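PDB 6BLJ: serine-tRNA ligase from Naegleria fowleri, which probably charges tRNA(Ser) with serine in the cytosol, activating the amino acid with ATP through a seryl-adenylate intermediate. Local coordinates for residues L81-L87 with N113-K119; D220-M224 with M475-I481. All coordinates share one frame; numbering follows the deposited sequence.

Contact 1. Residues L81-L87 with N113-K119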
loop_
_atom_site.group_PDB
_atom_site.type_symbol
_atom_site.label_atom_id
_atom_site.label_comp_id
_atom_site.label_asym_id
_atom_site.label_seq_id
_atom_site.Cartn_x
_atom_site.Cartn_y
_atom_site.Cartn_z
ATOM N N LEU A 81 -63.836 -27.701 5.452
ATOM C CA LEU A 81 -62.620 -26.886 5.488
ATOM C C LEU A 81 -62.755 -25.694 6.426
ATOM O O LEU A 81 -61.763 -25.263 7.026
ATOM C CB LEU A 81 -62.259 -26.400 4.079
ATOM C CG LEU A 81 -61.836 -27.456 3.050
ATOM C CD1 LEU A 81 -61.625 -26.816 1.690
ATOM C CD2 LEU A 81 -60.570 -28.151 3.502
ATOM N N GLY A 82 -63.959 -25.153 6.576
ATOM C CA GLY A 82 -64.146 -23.943 7.342
ATOM C C GLY A 82 -63.986 -22.707 6.484
ATOM O O GLY A 82 -63.673 -22.763 5.289
ATOM N N ASP A 83 -64.207 -21.557 7.118
ATOM C CA ASP A 83 -64.036 -20.295 6.419
ATOM C C ASP A 83 -62.552 -19.981 6.219
ATOM O O ASP A 83 -61.665 -20.584 6.835
ATOM C CB ASP A 83 -64.719 -19.162 7.183
ATOM C CG ASP A 83 -66.221 -19.301 7.186
ATOM O OD1 ASP A 83 -66.753 -19.874 6.207
ATOM O OD2 ASP A 83 -66.857 -18.846 8.161
ATOM N N ASP A 84 -62.302 -19.008 5.340
ATOM C CA ASP A 84 -60.954 -18.576 4.965
ATOM C C ASP A 84 -60.420 -17.612 6.030
ATOM O O ASP A 84 -60.203 -16.422 5.799
ATOM C CB ASP A 84 -60.987 -17.938 3.580
ATOM C CG ASP A 84 -59.600 -17.617 3.039
ATOM O OD1 ASP A 84 -58.614 -18.204 3.524
ATOM O OD2 ASP A 84 -59.503 -16.764 2.130
ATOM N N LEU A 85 -60.218 -18.151 7.229
ATOM C CA LEU A 85 -59.838 -17.330 8.370
ATOM C C LEU A 85 -58.334 -17.099 8.410
ATOM O O LEU A 85 -57.542 -17.931 7.957
ATOM C CB LEU A 85 -60.284 -17.990 9.675
ATOM C CG LEU A 85 -61.782 -18.267 9.825
ATOM C CD1 LEU A 85 -62.029 -19.124 11.047
ATOM C CD2 LEU A 85 -62.548 -16.959 9.924
ATOM N N GLU A 86 -57.943 -15.955 8.969
ATOM C CA GLU A 86 -56.539 -15.699 9.250
ATOM C C GLU A 86 -56.096 -16.493 10.476
ATOM O O GLU A 86 -56.920 -16.938 11.284
ATOM C CB GLU A 86 -56.294 -14.203 9.475
ATOM C CG GLU A 86 -56.662 -13.319 8.286
ATOM C CD GLU A 86 -55.896 -13.689 7.027
ATOM O OE1 GLU A 86 -54.660 -13.821 7.101
ATOM O OE2 GLU A 86 -56.535 -13.864 5.968
ATOM N N LEU A 87 -54.776 -16.683 10.598
ATOM C CA LEU A 87 -54.212 -17.297 11.794
ATOM C C LEU A 87 -54.330 -16.332 12.972
ATOM O O LEU A 87 -54.025 -15.144 12.830
ATOM C CB LEU A 87 -52.728 -17.650 11.595
ATOM C CG LEU A 87 -52.287 -18.540 10.433
ATOM C CD1 LEU A 87 -50.767 -18.562 10.322
ATOM C CD2 LEU A 87 -52.828 -19.946 10.616
ATOM N N ASN A 113 -59.173 -24.560 11.771
ATOM C CA ASN A 113 -59.804 -25.277 10.673
ATOM C C ASN A 113 -58.749 -25.624 9.622
ATOM O O ASN A 113 -57.582 -25.237 9.722
ATOM C CB ASN A 113 -60.983 -24.483 10.093
ATOM C CG ASN A 113 -60.566 -23.200 9.357
ATOM O OD1 ASN A 113 -59.457 -23.083 8.811
ATOM N ND2 ASN A 113 -61.484 -22.226 9.330
ATOM N N THR A 114 -59.155 -26.373 8.598
ATOM C CA THR A 114 -58.163 -26.903 7.667
ATOM C C THR A 114 -57.556 -25.798 6.805
ATOM O O THR A 114 -56.365 -25.851 6.476
ATOM C CB THR A 114 -58.788 -27.999 6.809
ATOM O OG1 THR A 114 -59.211 -29.066 7.672
ATOM C CG2 THR A 114 -57.775 -28.538 5.804
ATOM N N ASN A 115 -58.350 -24.782 6.441
ATOM C CA ASN A 115 -57.782 -23.624 5.753
ATOM C C ASN A 115 -56.708 -22.951 6.603
ATOM O O ASN A 115 -55.652 -22.557 6.087
ATOM C CB ASN A 115 -58.880 -22.620 5.395
ATOM C CG ASN A 115 -59.790 -23.109 4.279
ATOM O OD1 ASN A 115 -59.359 -23.837 3.382
ATOM N ND2 ASN A 115 -61.058 -22.706 4.330
ATOM N N GLN A 116 -56.952 -22.817 7.912
ATOM C CA GLN A 116 -55.949 -22.211 8.782
ATOM C C GLN A 116 -54.720 -23.095 8.924
ATOM O O GLN A 116 -53.603 -22.579 9.042
ATOM C CB GLN A 116 -56.540 -21.913 10.157
ATOM C CG GLN A 116 -57.562 -20.774 10.166
ATOM C CD GLN A 116 -58.268 -20.680 11.496
ATOM O OE1 GLN A 116 -58.878 -21.647 11.952
ATOM N NE2 GLN A 116 -58.169 -19.525 12.139
ATOM N N LEU A 117 -54.888 -24.420 8.865
ATOM C CA LEU A 117 -53.722 -25.285 8.985
ATOM C C LEU A 117 -52.828 -25.143 7.767
ATOM O O LEU A 117 -51.597 -25.141 7.904
ATOM C CB LEU A 117 -54.141 -26.752 9.148
ATOM C CG LEU A 117 -54.819 -27.154 10.456
ATOM C CD1 LEU A 117 -55.274 -28.617 10.415
ATOM C CD2 LEU A 117 -53.876 -26.910 11.613
ATOM N N LYS A 118 -53.416 -24.908 6.591
ATOM C CA LYS A 118 -52.573 -24.757 5.416
ATOM C C LYS A 118 -51.879 -23.404 5.425
ATOM O O LYS A 118 -50.734 -23.302 4.964
ATOM C CB LYS A 118 -53.407 -24.930 4.141
ATOM C CG LYS A 118 -54.160 -26.257 4.061
ATOM C CD LYS A 118 -54.614 -26.567 2.644
ATOM C CE LYS A 118 -56.080 -26.951 2.611
ATOM N NZ LYS A 118 -56.332 -28.027 1.607
ATOM N N LYS A 119 -52.524 -22.376 5.990
ATOM C CA LYS A 119 -51.855 -21.084 6.142
ATOM C C LYS A 119 -50.690 -21.185 7.120
ATOM O O LYS A 119 -49.641 -20.552 6.931
ATOM C CB LYS A 119 -52.834 -20.021 6.650
ATOM C CG LYS A 119 -53.770 -19.400 5.629
ATOM C CD LYS A 119 -54.494 -18.226 6.283
ATOM C CE LYS A 119 -55.260 -17.376 5.284
ATOM N NZ LYS A 119 -56.610 -17.934 4.978
HETATM O O HOH W 1 -64.676 -21.498 10.226
#
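One face of the Gln-116 side-chain amide carries Leu-85 CB, 3.6 Å from NE2; the amide's edges are spent on hydrogen bonds. At one edge NE2 donates to Glu-86 O (3.0 Å), which lies in the amide plane although the donor sits well above that carbonyl's plane. At the other, OE1 takes the N-H of Asn-113 on a lone pair, and both bonds fix the flip of the amide. Asn-113 ND2 donates to a lone pair of Asp-83 O (3.0 Å), in that carbonyl's plane, though the oxygen lies 32° out of the Asn-113 amide plane; Leu-85 CD1 packs on the same nitrogen. Asn-115 ND2 adds a weak bond to Asp-83 O.

Asn-113 is the N-cap of helix 114-147, and with Gln-116 it forms a capping box: chi1 of 68° tucks CG between backbone N and carbonyl carbon, from where OD1 receives Gln-116 N (2.7 Å). This helix belongs to the long N-terminal arm characteristic of seryl-tRNA synthetases, which in relatives reaches out to the tRNA. Across its first turns runs the 81-87 loop, with an inverse gamma turn centred on Asp-84.

Lys-119 bends at chi4 (84°), bringing NZ to Leu-85 O (3.1 Å) and into a salt bridge with Asp-84 OD1. Leu-87 CD2 rests near Lys-119 CB (4.0 Å), and at the far end Leu-81 CD2 meets Thr-114 CG2 (3.6 Å).

Contact 2. Residues D220-M224 with M475-I481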
loop_
_atom_site.group_PDB
_atom_site.type_symbol
_atom_site.label_atom_id
_atom_site.label_comp_id
_atom_site.label_asym_id
_atom_site.label_seq_id
_atom_site.Cartn_x
_atom_site.Cartn_y
_atom_site.Cartn_z
ATOM N N ASP A 220 30.535 -10.278 -18.764
ATOM C CA ASP A 220 30.589 -11.711 -18.472
ATOM C C ASP A 220 29.622 -12.101 -17.346
ATOM O O ASP A 220 29.116 -13.231 -17.324
ATOM C CB ASP A 220 32.023 -12.116 -18.121
ATOM C CG ASP A 220 32.974 -12.043 -19.323
ATOM O OD1 ASP A 220 32.522 -12.051 -20.487
ATOM O OD2 ASP A 220 34.189 -11.971 -19.102
ATOM N N LEU A 221 29.326 -11.180 -16.423
ATOM C CA LEU A 221 28.372 -11.489 -15.359
ATOM C C LEU A 221 26.984 -11.773 -15.924
ATOM O O LEU A 221 26.262 -12.644 -15.415
ATOM C CB LEU A 221 28.314 -10.332 -14.361
ATOM C CG LEU A 221 29.522 -10.188 -13.424
ATOM C CD1 LEU A 221 29.265 -9.038 -12.437
ATOM C CD2 LEU A 221 29.840 -11.496 -12.695
ATOM N N VAL A 222 26.586 -11.043 -16.970
ATOM C CA VAL A 222 25.342 -11.361 -17.676
ATOM C C VAL A 222 25.408 -12.775 -18.256
ATOM O O VAL A 222 24.461 -13.569 -18.133
ATOM C CB VAL A 222 25.071 -10.323 -18.781
ATOM C CG1 VAL A 222 23.829 -10.709 -19.599
ATOM C CG2 VAL A 222 24.924 -8.913 -18.195
ATOM N N ARG A 223 26.515 -13.102 -18.924
ATOM C CA ARG A 223 26.629 -14.441 -19.508
ATOM C C ARG A 223 26.610 -15.514 -18.423
ATOM O O ARG A 223 26.039 -16.590 -18.615
ATOM C CB ARG A 223 27.886 -14.559 -20.378
ATOM C CG ARG A 223 27.875 -13.631 -21.588
ATOM C CD ARG A 223 28.925 -14.028 -22.618
ATOM N NE ARG A 223 30.273 -14.022 -22.060
ATOM C CZ ARG A 223 31.063 -15.089 -21.971
ATOM N NH1 ARG A 223 30.657 -16.277 -22.425
ATOM N NH2 ARG A 223 32.274 -14.967 -21.438
ATOM N N MET A 224 27.197 -15.227 -17.258
ATOM C CA MET A 224 27.119 -16.190 -16.159
ATOM C C MET A 224 25.706 -16.276 -15.581
ATOM O O MET A 224 25.295 -17.336 -15.094
ATOM C CB MET A 224 28.118 -15.833 -15.060
ATOM C CG MET A 224 28.267 -16.943 -14.030
ATOM S SD MET A 224 29.535 -16.658 -12.778
ATOM C CE MET A 224 31.016 -16.945 -13.715
ATOM N N MET A 475 29.090 -21.082 -20.835
ATOM C CA MET A 475 29.597 -19.748 -21.122
ATOM C C MET A 475 30.613 -19.768 -22.255
ATOM O O MET A 475 31.561 -18.985 -22.254
ATOM C CB MET A 475 30.219 -19.137 -19.869
ATOM C CG MET A 475 29.223 -18.506 -18.945
ATOM S SD MET A 475 30.078 -17.860 -17.519
ATOM C CE MET A 475 30.887 -16.417 -18.205
ATOM N N GLY A 476 30.442 -20.681 -23.208
ATOM C CA GLY A 476 31.353 -20.764 -24.336
ATOM C C GLY A 476 32.786 -21.055 -23.962
ATOM O O GLY A 476 33.701 -20.673 -24.698
ATOM N N GLY A 477 33.012 -21.719 -22.832
ATOM C CA GLY A 477 34.351 -22.096 -22.432
ATOM C C GLY A 477 35.114 -21.075 -21.604
ATOM O O GLY A 477 36.273 -21.334 -21.262
ATOM N N THR A 478 34.518 -19.921 -21.285
ATOM C CA THR A 478 35.224 -18.920 -20.486
ATOM C C THR A 478 35.626 -19.506 -19.136
ATOM O O THR A 478 34.785 -20.029 -18.398
ATOM C CB THR A 478 34.349 -17.681 -20.265
ATOM O OG1 THR A 478 33.941 -17.127 -21.522
ATOM C CG2 THR A 478 35.125 -16.620 -19.490
ATOM N N LYS A 479 36.916 -19.428 -18.817
ATOM C CA LYS A 479 37.425 -19.964 -17.561
ATOM C C LYS A 479 37.677 -18.902 -16.495
ATOM O O LYS A 479 37.745 -19.244 -15.308
ATOM C CB LYS A 479 38.721 -20.738 -17.803
ATOM C CG LYS A 479 38.516 -22.038 -18.557
ATOM C CD LYS A 479 39.840 -22.745 -18.783
ATOM C CE LYS A 479 39.688 -23.921 -19.730
ATOM N NZ LYS A 479 39.879 -25.220 -19.014
ATOM N N PHE A 480 37.832 -17.640 -16.881
ATOM C CA PHE A 480 38.303 -16.623 -15.956
ATOM C C PHE A 480 37.795 -15.261 -16.405
ATOM O O PHE A 480 37.787 -14.954 -17.598
ATOM C CB PHE A 480 39.839 -16.656 -15.865
ATOM C CG PHE A 480 40.424 -15.659 -14.893
ATOM C CD1 PHE A 480 40.333 -15.861 -13.520
ATOM C CD2 PHE A 480 41.110 -14.543 -15.356
ATOM C CE1 PHE A 480 40.877 -14.947 -12.617
ATOM C CE2 PHE A 480 41.668 -13.629 -14.468
ATOM C CZ PHE A 480 41.549 -13.829 -13.095
ATOM N N ILE A 481 37.357 -14.458 -15.441
ATOM C CA ILE A 481 36.954 -13.075 -15.673
ATOM C C ILE A 481 37.955 -12.181 -14.948
ATOM O O ILE A 481 38.043 -12.211 -13.713
ATOM C CB ILE A 481 35.530 -12.804 -15.168
ATOM C CG1 ILE A 481 34.563 -13.920 -15.562
ATOM C CG2 ILE A 481 35.027 -11.460 -15.696
ATOM C CD1 ILE A 481 33.202 -13.743 -14.876
HETATM O O HOH W 2 36.586 -13.193 -19.740
#
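Arg-223, on the first turn of helix 220-238, reaches into a type I' beta turn from Met-475 to Thr-478, whose two central residues, Gly-476 and Gly-477, have the positive phi that this turn requires and that favours glycine. The turn leads into strand 480-482, which pairs antiparallel with strand 464-466 in a small two-stranded sheet near the C terminus.

Hydrogen bonds and charge hold the guanidinium by its edge. NH1 donates to Met-475 O (2.9 Å) and NH2 to Thr-478 OG1 (2.7 Å), the latter almost straight at 171°. Both acceptors lie close to the guanidinium plane, as does Asp-220 OD1, which forms an intrahelical salt bridge with NH2 (3.1 Å) but is approached from above its carboxylate plane. This fixes the group's rotation between helix and turn. Met-475 O is shared by three donors: Thr-478 N closes the turn, Thr-478 OG1 also donates to it, and Arg-223 NH1 comes from above the carbonyl plane. A water bridges Asp-220 OD2 and Phe-480 O, linking the carboxylate to the strand through solvent.

Apolar contacts join the buried Met-224, Met-475 and Ile-481. Met-224 CB packs on Met-475 SD (3.7 Å), and Met-224 CE meets Ile-481 CD1 (4.0 Å); Leu-452 and Ile-455 of helix 448-458 also touch Met-224. On another side of the helix, Val-222 packs on Pro-243 of the second subunit. Ile-481 CD1 packs along the aliphatic CB of Asp-220 (3.8 Å). The bend of Met-475 at chi3 (73°) carries CE over one face of the guanidinium, 3.7 Å above its plane and offset toward the rim.

How the contacts relate
Followed from the N terminus, the chain passes helix 23-32 and then runs out along helix 38-76, and contact 1 closes a short excursion: 25 residues separate 81-87 from 113-119, where helix 114-147 begins. This ties the connection between the two long helices to the start of the second. Only after this loop has closed does contact 2 open, at 220-224, to be completed by 475-481 after 250 intervening residues that include the class II core. The two therefore stand in series, neither nested nor crossing. Their centres lie about 94 Å apart, on opposite sides of the chain's centre: contact 1 belongs to the arm, contact 2 joins helix 220-238 to the C-terminal strand region.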